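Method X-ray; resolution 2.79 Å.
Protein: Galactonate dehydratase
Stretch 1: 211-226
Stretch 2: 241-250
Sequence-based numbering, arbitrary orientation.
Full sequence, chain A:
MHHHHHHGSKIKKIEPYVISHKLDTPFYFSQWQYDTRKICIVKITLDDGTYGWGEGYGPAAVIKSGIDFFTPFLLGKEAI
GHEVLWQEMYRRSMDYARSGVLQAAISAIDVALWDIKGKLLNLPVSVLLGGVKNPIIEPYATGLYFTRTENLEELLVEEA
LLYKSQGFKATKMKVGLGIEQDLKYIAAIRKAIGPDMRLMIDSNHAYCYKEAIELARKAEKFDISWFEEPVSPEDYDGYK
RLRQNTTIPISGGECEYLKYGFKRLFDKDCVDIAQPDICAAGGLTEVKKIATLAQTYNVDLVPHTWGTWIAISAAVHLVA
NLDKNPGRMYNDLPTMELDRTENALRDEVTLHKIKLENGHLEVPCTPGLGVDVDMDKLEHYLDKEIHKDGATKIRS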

ATOM      1  N   GLU A 211     -14.303  24.412   0.151  1.00 90.19           N
ATOM      2  CA  GLU A 211     -14.949  25.406   1.004  1.00 90.24           C
ATOM      3  C   GLU A 211     -14.410  25.354   2.433  1.00 94.67           C
ATOM      4  O   GLU A 211     -14.362  26.388   3.108  1.00 94.73           O
ATOM      5  CB  GLU A 211     -16.469  25.188   0.999  1.00 91.58           C
ATOM      6  CG  GLU A 211     -17.152  25.684  -0.266  1.00 99.70           C
ATOM      7  CD  GLU A 211     -18.571  25.212  -0.529  1.00116.53           C
ATOM      8  OE1 GLU A 211     -19.030  24.257   0.137  1.00113.78           O
ATOM      9  OE2 GLU A 211     -19.213  25.779  -1.441  1.00109.92           O
ATOM     10  N   ALA A 212     -14.009  24.147   2.885  1.00 90.57           N
ATOM     11  CA  ALA A 212     -13.485  23.884   4.221  1.00 90.11           C
ATOM     12  C   ALA A 212     -12.086  24.456   4.421  1.00 92.99           C
ATOM     13  O   ALA A 212     -11.886  25.143   5.423  1.00 92.28           O
ATOM     14  CB  ALA A 212     -13.509  22.393   4.517  1.00 90.89           C
ATOM     15  N   ILE A 213     -11.127  24.205   3.476  1.00 88.84           N
ATOM     16  CA  ILE A 213      -9.761  24.755   3.590  1.00 88.16           C
ATOM     17  C   ILE A 213      -9.753  26.258   3.399  1.00 92.12           C
ATOM     18  O   ILE A 213      -8.910  26.928   3.994  1.00 92.77           O
ATOM     19  CB  ILE A 213      -8.628  24.101   2.759  1.00 90.90           C
ATOM     20  CG1 ILE A 213      -9.070  22.856   1.997  1.00 90.92           C
ATOM     21  CG2 ILE A 213      -7.423  23.816   3.652  1.00 91.86           C
ATOM     22  CD1 ILE A 213      -8.697  22.910   0.583  1.00 98.74           C
ATOM     23  N   GLU A 214     -10.684  26.792   2.588  1.00 87.28           N
ATOM     24  CA  GLU A 214     -10.821  28.236   2.381  1.00 86.36           C
ATOM     25  C   GLU A 214     -11.096  28.887   3.747  1.00 87.49           C
ATOM     26  O   GLU A 214     -10.408  29.838   4.120  1.00 86.56           O
ATOM     27  CB  GLU A 214     -11.956  28.541   1.382  1.00 87.88           C
ATOM     28  CG  GLU A 214     -11.876  29.936   0.782  1.00100.22           C
ATOM     29  CD  GLU A 214     -12.815  30.234  -0.373  1.00127.61           C
ATOM     30  OE1 GLU A 214     -13.985  29.784  -0.347  1.00129.18           O
ATOM     31  OE2 GLU A 214     -12.369  30.929  -1.314  1.00121.77           O
ATOM     32  N   LEU A 215     -12.039  28.297   4.517  1.00 82.66           N
ATOM     33  CA  LEU A 215     -12.433  28.747   5.847  1.00 82.22           C
ATOM     34  C   LEU A 215     -11.339  28.481   6.861  1.00 86.66           C
ATOM     35  O   LEU A 215     -11.046  29.368   7.661  1.00 86.73           O
ATOM     36  CB  LEU A 215     -13.760  28.090   6.274  1.00 82.00           C
ATOM     37  CG  LEU A 215     -14.245  28.281   7.727  1.00 85.97           C
ATOM     38  CD1 LEU A 215     -14.550  29.742   8.049  1.00 85.77           C
ATOM     39  CD2 LEU A 215     -15.470  27.443   7.984  1.00 87.92           C
ATOM     40  N   ALA A 216     -10.741  27.267   6.830  1.00 82.40           N
ATOM     41  CA  ALA A 216      -9.665  26.850   7.728  1.00 81.87           C
ATOM     42  C   ALA A 216      -8.457  27.795   7.629  1.00 83.89           C
ATOM     43  O   ALA A 216      -8.143  28.451   8.619  1.00 83.42           O
ATOM     44  CB  ALA A 216      -9.258  25.416   7.427  1.00 82.73           C
ATOM     45  N   ARG A 217      -7.859  27.939   6.422  1.00 79.16           N
ATOM     46  CA  ARG A 217      -6.708  28.814   6.143  1.00 78.42           C
ATOM     47  C   ARG A 217      -6.930  30.271   6.564  1.00 81.74           C
ATOM     48  O   ARG A 217      -6.011  30.914   7.079  1.00 80.94           O
ATOM     49  CB  ARG A 217      -6.330  28.769   4.654  1.00 78.11           C
ATOM     50  CG  ARG A 217      -5.628  27.494   4.206  1.00 86.91           C
ATOM     51  CD  ARG A 217      -5.051  27.656   2.814  1.00 96.60           C
ATOM     52  NE  ARG A 217      -4.373  26.441   2.356  1.00104.09           N
ATOM     53  CZ  ARG A 217      -4.787  25.685   1.344  1.00115.98           C
ATOM     54  NH1 ARG A 217      -5.884  26.007   0.668  1.00104.96           N
ATOM     55  NH2 ARG A 217      -4.103  24.601   0.996  1.00 97.08           N
ATOM     56  N   LYS A 218      -8.146  30.786   6.336  1.00 78.53           N
ATOM     57  CA  LYS A 218      -8.513  32.159   6.674  1.00 78.37           C
ATOM     58  C   LYS A 218      -8.779  32.353   8.175  1.00 81.48           C
ATOM     59  O   LYS A 218      -8.432  33.401   8.713  1.00 80.55           O
ATOM     60  CB  LYS A 218      -9.709  32.628   5.823  1.00 80.80           C
ATOM     61  N   ALA A 219      -9.378  31.344   8.847  1.00 77.84           N
ATOM     62  CA  ALA A 219      -9.720  31.394  10.273  1.00 77.60           C
ATOM     63  C   ALA A 219      -8.576  31.024  11.237  1.00 80.04           C
ATOM     64  O   ALA A 219      -8.731  31.192  12.453  1.00 78.20           O
ATOM     65  CB  ALA A 219     -10.944  30.534  10.552  1.00 78.53           C
ATOM     66  N   GLU A 220      -7.439  30.539  10.697  1.00 77.54           N
ATOM     67  CA  GLU A 220      -6.254  30.141  11.462  1.00 78.21           C
ATOM     68  C   GLU A 220      -5.764  31.248  12.413  1.00 84.15           C
ATOM     69  O   GLU A 220      -5.480  30.967  13.588  1.00 84.08           O
ATOM     70  CB  GLU A 220      -5.126  29.702  10.522  1.00 79.55           C
ATOM     71  CG  GLU A 220      -5.217  28.243  10.102  1.00 90.20           C
ATOM     72  CD  GLU A 220      -4.062  27.682   9.291  1.00106.28           C
ATOM     73  OE1 GLU A 220      -3.135  28.447   8.939  1.00 96.87           O
ATOM     74  OE2 GLU A 220      -4.080  26.461   9.018  1.00 97.22           O
ATOM     75  N   LYS A 221      -5.726  32.511  11.906  1.00 80.56           N
ATOM     76  CA  LYS A 221      -5.312  33.730  12.625  1.00 79.83           C
ATOM     77  C   LYS A 221      -6.115  34.031  13.904  1.00 82.50           C
ATOM     78  O   LYS A 221      -5.641  34.784  14.752  1.00 81.92           O
ATOM     79  CB  LYS A 221      -5.309  34.960  11.694  1.00 82.07           C
ATOM     80  CG  LYS A 221      -6.551  35.119  10.829  1.00 95.43           C
ATOM     81  CD  LYS A 221      -6.597  36.483  10.167  1.00105.89           C
ATOM     82  CE  LYS A 221      -7.584  36.539   9.028  1.00120.56           C
ATOM     83  NZ  LYS A 221      -8.129  37.909   8.828  1.00132.54           N
ATOM     84  N   PHE A 222      -7.304  33.432  14.046  1.00 78.97           N
ATOM     85  CA  PHE A 222      -8.185  33.636  15.197  1.00 78.46           C
ATOM     86  C   PHE A 222      -8.041  32.554  16.285  1.00 80.43           C
ATOM     87  O   PHE A 222      -8.902  32.470  17.171  1.00 79.54           O
ATOM     88  CB  PHE A 222      -9.649  33.788  14.732  1.00 80.46           C
ATOM     89  CG  PHE A 222      -9.835  34.813  13.635  1.00 82.12           C
ATOM     90  CD1 PHE A 222      -9.739  36.173  13.909  1.00 85.95           C
ATOM     91  CD2 PHE A 222     -10.078  34.419  12.325  1.00 83.45           C
ATOM     92  CE1 PHE A 222      -9.885  37.122  12.888  1.00 86.61           C
ATOM     93  CE2 PHE A 222     -10.231  35.369  11.307  1.00 86.29           C
ATOM     94  CZ  PHE A 222     -10.140  36.713  11.597  1.00 84.73           C
ATOM     95  N   ASP A 223      -6.930  31.765  16.242  1.00 75.77           N
ATOM     96  CA  ASP A 223      -6.603  30.676  17.180  1.00 75.00           C
ATOM     97  C   ASP A 223      -7.806  29.753  17.434  1.00 77.12           C
ATOM     98  O   ASP A 223      -8.473  29.842  18.477  1.00 76.18           O
ATOM     99  CB  ASP A 223      -5.983  31.212  18.491  1.00 77.37           C
ATOM    100  CG  ASP A 223      -5.673  30.152  19.547  1.00 95.48           C
ATOM    101  OD1 ASP A 223      -4.723  29.368  19.339  1.00 97.72           O
ATOM    102  OD2 ASP A 223      -6.381  30.116  20.585  1.00102.07           O
ATOM    103  N   ILE A 224      -8.103  28.894  16.451  1.00 72.43           N
ATOM    104  CA  ILE A 224      -9.225  27.964  16.577  1.00 71.19           C
ATOM    105  C   ILE A 224      -8.740  26.655  17.176  1.00 73.45           C
ATOM    106  O   ILE A 224      -7.812  26.040  16.640  1.00 73.43           O
ATOM    107  CB  ILE A 224     -10.047  27.799  15.268  1.00 73.66           C
ATOM    108  CG1 ILE A 224     -10.502  29.172  14.695  1.00 73.86           C
ATOM    109  CG2 ILE A 224     -11.225  26.831  15.451  1.00 73.73           C
ATOM    110  CD1 ILE A 224     -11.219  30.180  15.690  1.00 79.85           C
ATOM    111  N   SER A 225      -9.347  26.259  18.312  1.00 67.95           N
ATOM    112  CA  SER A 225      -9.005  25.037  19.037  1.00 67.12           C
ATOM    113  C   SER A 225      -9.293  23.769  18.230  1.00 70.64           C
ATOM    114  O   SER A 225      -8.504  22.830  18.302  1.00 70.49           O
ATOM    115  CB  SER A 225      -9.656  25.012  20.410  1.00 69.57           C
ATOM    116  OG  SER A 225      -9.131  26.080  21.185  1.00 77.79           O
ATOM    117  N   TRP A 226     -10.384  23.756  17.431  1.00 66.20           N
ATOM    118  CA  TRP A 226     -10.701  22.652  16.524  1.00 65.47           C
ATOM    119  C   TRP A 226     -11.846  22.982  15.549  1.00 70.74           C
ATOM    120  O   TRP A 226     -12.657  23.872  15.813  1.00 70.46           O
ATOM    121  CB  TRP A 226     -10.935  21.286  17.237  1.00 63.26           C
ATOM    122  CG  TRP A 226     -12.271  21.077  17.877  1.00 63.54           C
ATOM    123  CD1 TRP A 226     -13.469  20.929  17.247  1.00 66.17           C
ATOM    124  CD2 TRP A 226     -12.516  20.836  19.267  1.00 63.46           C
ATOM    125  NE1 TRP A 226     -14.459  20.692  18.167  1.00 65.53           N
ATOM    126  CE2 TRP A 226     -13.904  20.639  19.419  1.00 66.87           C
ATOM    127  CE3 TRP A 226     -11.707  20.841  20.415  1.00 64.97           C
ATOM    128  CZ2 TRP A 226     -14.499  20.429  20.669  1.00 66.20           C
ATOM    129  CZ3 TRP A 226     -12.294  20.619  21.651  1.00 66.24           C
ATOM    130  CH2 TRP A 226     -13.672  20.402  21.769  1.00 66.79           C
ATOM    131  N   ARG A 241      -7.126  15.056   3.940  1.00 66.11           N
ATOM    132  CA  ARG A 241      -6.521  16.141   3.147  1.00 65.50           C
ATOM    133  C   ARG A 241      -6.574  17.469   3.921  1.00 68.97           C
ATOM    134  O   ARG A 241      -5.580  18.189   3.978  1.00 67.78           O
ATOM    135  CB  ARG A 241      -7.253  16.310   1.801  1.00 65.27           C
ATOM    136  CG  ARG A 241      -6.814  15.417   0.629  1.00 72.14           C
ATOM    137  CD  ARG A 241      -7.343  15.920  -0.731  1.00 71.64           C
ATOM    138  NE  ARG A 241      -8.781  16.239  -0.710  1.00 71.38           N
ATOM    139  CZ  ARG A 241      -9.751  15.457  -1.180  1.00 73.46           C
ATOM    140  NH1 ARG A 241      -9.458  14.293  -1.751  1.00 55.73           N
ATOM    141  NH2 ARG A 241     -11.020  15.838  -1.092  1.00 49.76           N
ATOM    142  N   LEU A 242      -7.739  17.778   4.518  1.00 66.83           N
ATOM    143  CA  LEU A 242      -7.970  19.002   5.286  1.00 67.20           C
ATOM    144  C   LEU A 242      -7.011  19.090   6.461  1.00 73.55           C
ATOM    145  O   LEU A 242      -6.434  20.152   6.704  1.00 73.57           O
ATOM    146  CB  LEU A 242      -9.427  19.075   5.754  1.00 66.96           C
ATOM    147  CG  LEU A 242      -9.883  20.384   6.367  1.00 71.19           C
ATOM    148  CD1 LEU A 242      -9.733  21.530   5.414  1.00 71.07           C
ATOM    149  CD2 LEU A 242     -11.293  20.305   6.745  1.00 72.88           C
ATOM    150  N   ARG A 243      -6.805  17.952   7.148  1.00 70.64           N
ATOM    151  CA  ARG A 243      -5.887  17.795   8.275  1.00 70.35           C
ATOM    152  C   ARG A 243      -4.448  18.118   7.826  1.00 74.74           C
ATOM    153  O   ARG A 243      -3.703  18.766   8.564  1.00 75.05           O
ATOM    154  CB  ARG A 243      -5.970  16.345   8.774  1.00 69.18           C
ATOM    155  CG  ARG A 243      -5.889  16.188  10.275  1.00 69.29           C
ATOM    156  CD  ARG A 243      -5.784  14.727  10.614  1.00 62.72           C
ATOM    157  NE  ARG A 243      -5.216  14.523  11.943  1.00 63.22           N
ATOM    158  CZ  ARG A 243      -4.847  13.336  12.405  1.00 71.90           C
ATOM    159  NH1 ARG A 243      -4.960  12.257  11.645  1.00 49.00           N
ATOM    160  NH2 ARG A 243      -4.351  13.220  13.634  1.00 59.54           N
ATOM    161  N   GLN A 244      -4.085  17.691   6.595  1.00 71.02           N
ATOM    162  CA  GLN A 244      -2.768  17.895   5.979  1.00 70.12           C
ATOM    163  C   GLN A 244      -2.547  19.343   5.550  1.00 74.33           C
ATOM    164  O   GLN A 244      -1.412  19.808   5.578  1.00 74.85           O
ATOM    165  CB  GLN A 244      -2.575  16.954   4.769  1.00 70.87           C
ATOM    166  CG  GLN A 244      -2.355  15.488   5.153  1.00 83.14           C
ATOM    167  CD  GLN A 244      -2.435  14.478   4.021  1.00 98.15           C
ATOM    168  OE1 GLN A 244      -2.906  14.758   2.910  1.00 91.59           O
ATOM    169  NE2 GLN A 244      -1.998  13.254   4.299  1.00 89.59           N
ATOM    170  N   ASN A 245      -3.621  20.054   5.159  1.00 70.34           N
ATOM    171  CA  ASN A 245      -3.549  21.421   4.641  1.00 69.89           C
ATOM    172  C   ASN A 245      -3.900  22.546   5.652  1.00 74.09           C
ATOM    173  O   ASN A 245      -3.759  23.726   5.305  1.00 73.15           O
ATOM    174  CB  ASN A 245      -4.402  21.531   3.378  1.00 67.49           C
ATOM    175  CG  ASN A 245      -3.698  21.053   2.120  1.00 80.90           C
ATOM    176  OD1 ASN A 245      -3.676  21.757   1.108  1.00 81.85           O
ATOM    177  ND2 ASN A 245      -3.213  19.807   2.090  1.00 62.22           N
ATOM    178  N   THR A 246      -4.299  22.200   6.904  1.00 70.56           N
ATOM    179  CA  THR A 246      -4.573  23.213   7.929  1.00 69.56           C
ATOM    180  C   THR A 246      -3.929  22.863   9.287  1.00 72.29           C
ATOM    181  O   THR A 246      -3.687  21.689   9.595  1.00 71.10           O
ATOM    182  CB  THR A 246      -6.071  23.549   8.042  1.00 76.74           C
ATOM    183  OG1 THR A 246      -6.204  24.772   8.772  1.00 73.83           O
ATOM    184  CG2 THR A 246      -6.896  22.450   8.714  1.00 76.03           C
ATOM    185  N   THR A 247      -3.644  23.906  10.083  1.00 69.02           N
ATOM    186  CA  THR A 247      -3.055  23.775  11.418  1.00 68.82           C
ATOM    187  C   THR A 247      -4.136  23.483  12.464  1.00 72.68           C
ATOM    188  O   THR A 247      -3.838  22.846  13.476  1.00 72.86           O
ATOM    189  CB  THR A 247      -2.197  24.997  11.786  1.00 77.91           C
ATOM    190  OG1 THR A 247      -3.017  26.159  11.913  1.00 78.52           O
ATOM    191  CG2 THR A 247      -1.078  25.250  10.789  1.00 78.50           C
ATOM    192  N   ILE A 248      -5.389  23.951  12.218  1.00 68.35           N
ATOM    193  CA  ILE A 248      -6.555  23.770  13.099  1.00 67.30           C
ATOM    194  C   ILE A 248      -6.906  22.271  13.226  1.00 67.74           C
ATOM    195  O   ILE A 248      -7.182  21.636  12.201  1.00 68.32           O
ATOM    196  CB  ILE A 248      -7.784  24.605  12.628  1.00 70.40           C
ATOM    197  CG1 ILE A 248      -7.420  26.085  12.369  1.00 71.05           C
ATOM    198  CG2 ILE A 248      -8.951  24.466  13.620  1.00 70.85           C
ATOM    199  CD1 ILE A 248      -8.455  26.880  11.558  1.00 77.47           C
ATOM    200  N   PRO A 249      -6.915  21.700  14.459  1.00 60.19           N
ATOM    201  CA  PRO A 249      -7.248  20.270  14.617  1.00 58.87           C
ATOM    202  C   PRO A 249      -8.638  19.912  14.106  1.00 58.49           C
ATOM    203  O   PRO A 249      -9.562  20.709  14.228  1.00 57.88           O
ATOM    204  CB  PRO A 249      -7.106  20.034  16.117  1.00 60.75           C
ATOM    205  CG  PRO A 249      -6.219  21.118  16.581  1.00 65.29           C
ATOM    206  CD  PRO A 249      -6.594  22.305  15.760  1.00 61.10           C
ATOM    207  N   ILE A 250      -8.757  18.740  13.465  1.00 51.64           N
ATOM    208  CA  ILE A 250      -9.986  18.271  12.819  1.00 49.43           C
ATOM    209  C   ILE A 250     -10.752  17.297  13.707  1.00 52.34           C
ATOM    210  O   ILE A 250     -10.208  16.278  14.132  1.00 50.70           O
ATOM    211  CB  ILE A 250      -9.678  17.705  11.393  1.00 51.08           C
ATOM    212  CG1 ILE A 250      -8.903  18.729  10.497  1.00 50.28           C
ATOM    213  CG2 ILE A 250     -10.921  17.158  10.688  1.00 50.83           C
ATOM    214  CD1 ILE A 250      -9.562  20.142  10.210  1.00 51.35           C
TER

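A single carboxylate oxygen gathers the start of the second stretch's loop. Glu 220 OE2 accepts a hydrogen bond from Thr 246 OG1 at 2.7 Å and another from the backbone, Thr 247 N, at 2.8 Å; the latter is almost straight, with an angle of 174° at the hydrogen. Thr 246 is the first residue after the helix to leave helical phi/psi, so the carboxylate meets the chain just where the helix gives way to loop. The CA-to-CB bond of Glu 220 points sideways, and an m, t side chain carries the acid the rest of the way. These two hydrogen bonds are the clear ones between the stretches.

The helices 211-219 and 241-245 run in nearly the same direction, 25° apart, with their axes coming to 10.2 Å. Small residues on one side receive a large one from the other. Ala 212 and Ala 216, four residues apart, both point toward the second stretch, and Leu 242 reaches both: its CD2 is 3.8 Å from Ala 212 CB, and its CD1, itself 4.0 Å from Ala 212 CB, is 4.4 Å from Ala 216 CB. The same CD1 is 3.7 Å from Ile 213 CG2, so one leucine touches three residues of the neighbouring helix. Ala 216 CB also packs 3.4 Å from Thr 246 OG1, the hydroxyl that is hydrogen-bonded to Glu 220 OE2.

Beyond the helix, Ile 248 takes over as the main apolar residue, with more area covered by the other stretch than any other residue here. Its side chain spans two parts of the first stretch. At one end, Ile 248 CD1 sits 3.3 Å from the backbone Ala 216 O and 3.8 Å from Glu 220 CG, beside the aliphatic part of the residue whose acid holds the loop. At the branch, Ile 248 CG2 meets Ile 224 CG2 at 3.8 Å.

The chains draw closest by CA position at Trp 226 and Pro 249, 4.6 Å apart. Here Trp 226 CA approaches Pro 249 O at 3.2 Å in a CA-H...O contact, while the indole leads away from the second stretch. Ser 225 O lies 3.2 Å from Pro 249 CD; proline has no amide hydrogen to offer it.

Arg 217 NH2 comes within 2.9 Å of Asn 245 OD1. The oxygen lies at the guanidinium edge, near its plane, yet the angle is too poor for a hydrogen bond: proximity alone does not make one.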